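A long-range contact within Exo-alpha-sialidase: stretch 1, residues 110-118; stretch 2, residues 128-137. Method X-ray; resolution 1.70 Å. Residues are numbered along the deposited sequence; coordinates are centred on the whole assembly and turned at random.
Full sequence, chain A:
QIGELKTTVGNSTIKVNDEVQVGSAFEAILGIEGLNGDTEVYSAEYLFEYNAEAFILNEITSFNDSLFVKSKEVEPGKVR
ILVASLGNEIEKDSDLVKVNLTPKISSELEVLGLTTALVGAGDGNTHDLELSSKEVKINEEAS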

# COMPACT_ATOMS: atom_id res chain seq x y z
N GLU A 110 -14.29 -7.85 -2.86
CA GLU A 110 -13.53 -6.83 -3.56
C GLU A 110 -12.01 -7.00 -3.32
O GLU A 110 -11.61 -7.45 -2.28
CB GLU A 110 -13.90 -5.43 -3.08
CG GLU A 110 -15.42 -5.13 -3.23
CD GLU A 110 -15.83 -5.00 -4.70
OE1 GLU A 110 -15.00 -4.58 -5.54
OE2 GLU A 110 -16.99 -5.31 -5.01
N VAL A 111 -11.24 -6.60 -4.30
CA VAL A 111 -9.77 -6.77 -4.25
C VAL A 111 -9.08 -5.41 -4.10
O VAL A 111 -9.26 -4.52 -4.94
CB VAL A 111 -9.25 -7.52 -5.47
CG1 VAL A 111 -7.72 -7.65 -5.44
CG2 VAL A 111 -9.99 -8.90 -5.59
N LEU A 112 -8.27 -5.30 -3.04
CA LEU A 112 -7.32 -4.22 -2.84
C LEU A 112 -5.93 -4.74 -3.27
O LEU A 112 -5.45 -5.70 -2.69
CB LEU A 112 -7.34 -3.80 -1.40
CG LEU A 112 -8.76 -3.51 -0.85
CD1 LEU A 112 -8.72 -3.25 0.61
CD2 LEU A 112 -9.41 -2.36 -1.72
N GLY A 113 -5.40 -4.15 -4.33
CA GLY A 113 -4.20 -4.62 -5.03
C GLY A 113 -3.04 -3.65 -5.10
O GLY A 113 -3.22 -2.44 -5.09
N LEU A 114 -1.85 -4.21 -5.20
CA LEU A 114 -0.66 -3.42 -5.50
C LEU A 114 -0.18 -3.92 -6.85
O LEU A 114 0.34 -5.07 -6.95
CB LEU A 114 0.38 -3.57 -4.37
CG LEU A 114 0.04 -3.11 -2.94
CD1 LEU A 114 1.10 -3.49 -1.82
CD2 LEU A 114 -0.18 -1.55 -2.85
N THR A 115 -0.36 -3.11 -7.89
CA THR A 115 -0.03 -3.54 -9.25
C THR A 115 1.37 -3.08 -9.72
O THR A 115 1.83 -3.48 -10.78
CB THR A 115 -1.10 -3.08 -10.26
OG1 THR A 115 -1.29 -1.66 -10.14
CG2 THR A 115 -2.41 -3.77 -10.00
N THR A 116 1.96 -2.20 -8.92
CA THR A 116 3.35 -1.71 -9.02
C THR A 116 3.85 -1.67 -7.58
O THR A 116 3.11 -1.24 -6.62
CB THR A 116 3.42 -0.34 -9.70
OG1 THR A 116 3.01 -0.44 -11.08
CG2 THR A 116 4.85 0.34 -9.61
N ALA A 117 5.08 -2.15 -7.38
CA ALA A 117 5.71 -2.15 -6.05
C ALA A 117 7.22 -2.19 -6.28
O ALA A 117 7.73 -3.14 -6.87
CB ALA A 117 5.26 -3.31 -5.23
N LEU A 118 7.89 -1.11 -5.91
CA LEU A 118 9.31 -0.88 -6.27
C LEU A 118 9.97 -0.29 -5.04
O LEU A 118 9.27 0.37 -4.23
CB LEU A 118 9.44 0.15 -7.38
CG LEU A 118 8.68 0.17 -8.70
CD1 LEU A 118 8.79 1.54 -9.28
CD2 LEU A 118 9.22 -0.89 -9.67
N ASP A 128 12.56 -4.06 -8.31
CA ASP A 128 11.19 -4.58 -8.18
C ASP A 128 10.94 -5.32 -6.90
O ASP A 128 11.80 -5.99 -6.35
CB ASP A 128 10.86 -5.53 -9.32
CG ASP A 128 10.89 -4.89 -10.66
OD1 ASP A 128 10.72 -3.65 -10.79
OD2 ASP A 128 11.01 -5.68 -11.64
N LEU A 129 9.68 -5.24 -6.43
CA LEU A 129 9.20 -6.08 -5.34
C LEU A 129 8.14 -7.00 -5.98
O LEU A 129 7.55 -6.63 -6.96
CB LEU A 129 8.51 -5.25 -4.25
CG LEU A 129 9.35 -4.27 -3.36
CD1 LEU A 129 8.42 -3.57 -2.43
CD2 LEU A 129 10.52 -4.92 -2.61
N GLU A 130 7.92 -8.15 -5.39
CA GLU A 130 6.77 -8.99 -5.76
C GLU A 130 5.48 -8.23 -5.43
O GLU A 130 5.40 -7.57 -4.39
CB GLU A 130 6.80 -10.28 -5.00
CG GLU A 130 7.81 -11.26 -5.56
CD GLU A 130 7.58 -12.69 -5.10
OE1 GLU A 130 6.42 -13.06 -4.74
OE2 GLU A 130 8.58 -13.45 -5.05
N LEU A 131 4.50 -8.35 -6.32
CA LEU A 131 3.20 -7.73 -6.14
C LEU A 131 2.35 -8.44 -5.08
O LEU A 131 2.67 -9.51 -4.59
CB LEU A 131 2.48 -7.63 -7.50
CG LEU A 131 3.27 -6.94 -8.61
CD1 LEU A 131 2.51 -6.84 -9.95
CD2 LEU A 131 3.75 -5.55 -8.13
N SER A 132 1.25 -7.82 -4.68
CA SER A 132 0.40 -8.43 -3.67
C SER A 132 -1.04 -7.86 -3.81
O SER A 132 -1.23 -6.78 -4.37
CB SER A 132 0.94 -8.25 -2.26
OG SER A 132 1.11 -6.85 -1.94
N SER A 133 -2.01 -8.60 -3.28
CA SER A 133 -3.37 -8.09 -3.11
C SER A 133 -4.03 -8.76 -1.94
O SER A 133 -3.52 -9.74 -1.42
CB SER A 133 -4.22 -8.26 -4.38
OG SER A 133 -4.48 -9.62 -4.63
N LYS A 134 -5.19 -8.25 -1.55
CA LYS A 134 -5.96 -8.80 -0.45
C LYS A 134 -7.45 -8.64 -0.82
O LYS A 134 -7.83 -7.63 -1.42
CB LYS A 134 -5.62 -8.05 0.85
CG LYS A 134 -6.57 -8.20 2.03
CD LYS A 134 -6.55 -9.52 2.70
CE LYS A 134 -7.66 -9.56 3.78
NZ LYS A 134 -7.14 -10.25 4.97
N GLU A 135 -8.22 -9.68 -0.52
CA GLU A 135 -9.68 -9.67 -0.73
C GLU A 135 -10.38 -9.28 0.55
O GLU A 135 -10.02 -9.72 1.62
CB GLU A 135 -10.23 -11.02 -1.22
CG GLU A 135 -9.49 -11.59 -2.37
CD GLU A 135 -9.94 -13.00 -2.72
OE1 GLU A 135 -10.59 -13.64 -1.88
OE2 GLU A 135 -9.63 -13.41 -3.85
N VAL A 136 -11.43 -8.47 0.41
CA VAL A 136 -12.30 -8.13 1.51
C VAL A 136 -13.77 -8.41 1.12
O VAL A 136 -14.15 -8.29 -0.06
CB VAL A 136 -12.21 -6.65 1.92
CG1 VAL A 136 -10.71 -6.20 2.18
CG2 VAL A 136 -12.79 -5.77 0.90
N LYS A 137 -14.57 -8.73 2.12
CA LYS A 137 -16.05 -8.79 1.97
C LYS A 137 -16.63 -7.52 2.60
O LYS A 137 -16.30 -7.17 3.75
CB LYS A 137 -16.62 -10.04 2.59
CG LYS A 137 -18.15 -10.09 2.66
CD LYS A 137 -18.60 -11.20 3.58
CE LYS A 137 -20.13 -11.43 3.60
NZ LYS A 137 -20.86 -10.38 2.92

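The two stretches pair as antiparallel strands, in two segments separated by a corner at Thr-115. Strand 110-114 runs at 163° to strand 132-137, with a closest axis approach of 4.6 Å, the spacing expected of sheet neighbours. Together the stretches bury 743 Å², both sides summed.

At Glu-110 the pairing with Val-136 is of the hydrogen-bonded antiparallel type, and both bonds of the ring are present: Glu-110 N donates to Val-136 O at 2.8 Å, and Val-136 N returns a bond to Glu-110 O at 2.9 Å. Their N-H...O angles of 170° and 168° make these the straightest hydrogen bonds of the contact. The side-chain contact is made at the base of Glu-110, whose CB lies 4.1 Å from the Val-136 methyl CG2, while the end of the glutamate leads away; its carboxylate oxygens are hydrogen-bonded elsewhere in the structure.

Val-111 faces Glu-135 in a non-hydrogen-bonded pair, so the CA atoms draw in to 4.6 Å, against 5.4 Å for the pair before. Here CA-H...O contacts supplement the amide bonds: Glu-135 CA lies 3.3 Å from Glu-110 O and Val-111 CA lies 3.5 Å from Lys-134 O, each with an angle of 143° at the hydrogen. The valine side chain reaches diagonally as well, with Val-111 CG1 3.7 Å from Ser-133 CB.

Leu-112 restores the two-bond pattern with Lys-134. Leu-112 N to Lys-134 O measures 2.9 Å and Lys-134 N to Leu-112 O 2.8 Å, with angles of 156° and 154°, more bent than at Glu-110. Buried Leu-112 packs on the face it shares with Glu-110, Leu-114 and Val-136, its CD1 meeting Val-136 CG1 at 3.9 Å.

Gly-113 pairs with Ser-133 without hydrogen bonds between them. Gly-113 CA approaches Ser-133 CB to 3.7 Å, yet an ideal CB on the glycine would still have room. At Leu-114 only one bond to Ser-132 spans the strands, Leu-114 N to Ser-132 O at 2.8 Å and 161°. Leu-114 O instead lies 3.4 Å from Leu-131 CB, while Leu-114 CD1 rests 3.4 Å from Ser-132 OG, a hydroxyl already hydrogen-bonded elsewhere.

At the corner and just after it, Thr-115 and Thr-116 point their CA-to-CB bonds away from stretch 2. Leu-131 nevertheless reaches their backbone: Thr-115 O is 3.5 Å from Leu-131 CD1, and Thr-116 N is 3.9 Å from Leu-131 CD2.

Ala-117 points toward stretch 2, and its CB contacts two leucines, at 3.9 Å from Leu-129 CB and 4.0 Å from Leu-131 CD2. Its carbonyl anchors the second segment, Ala-117 O accepting from Leu-129 N at 2.9 Å and 155°.

Leu-118 pairs with Asp-128 in non-hydrogen-bonded register, CA to CA 4.6 Å. Their side chains converge at the ends, where Leu-118 CD2 lies 3.3 Å from Asp-128 OD1. The 122° angle between strands 116-118 and 128-130 departs well from antiparallel, and a single hydrogen bond joins these segments.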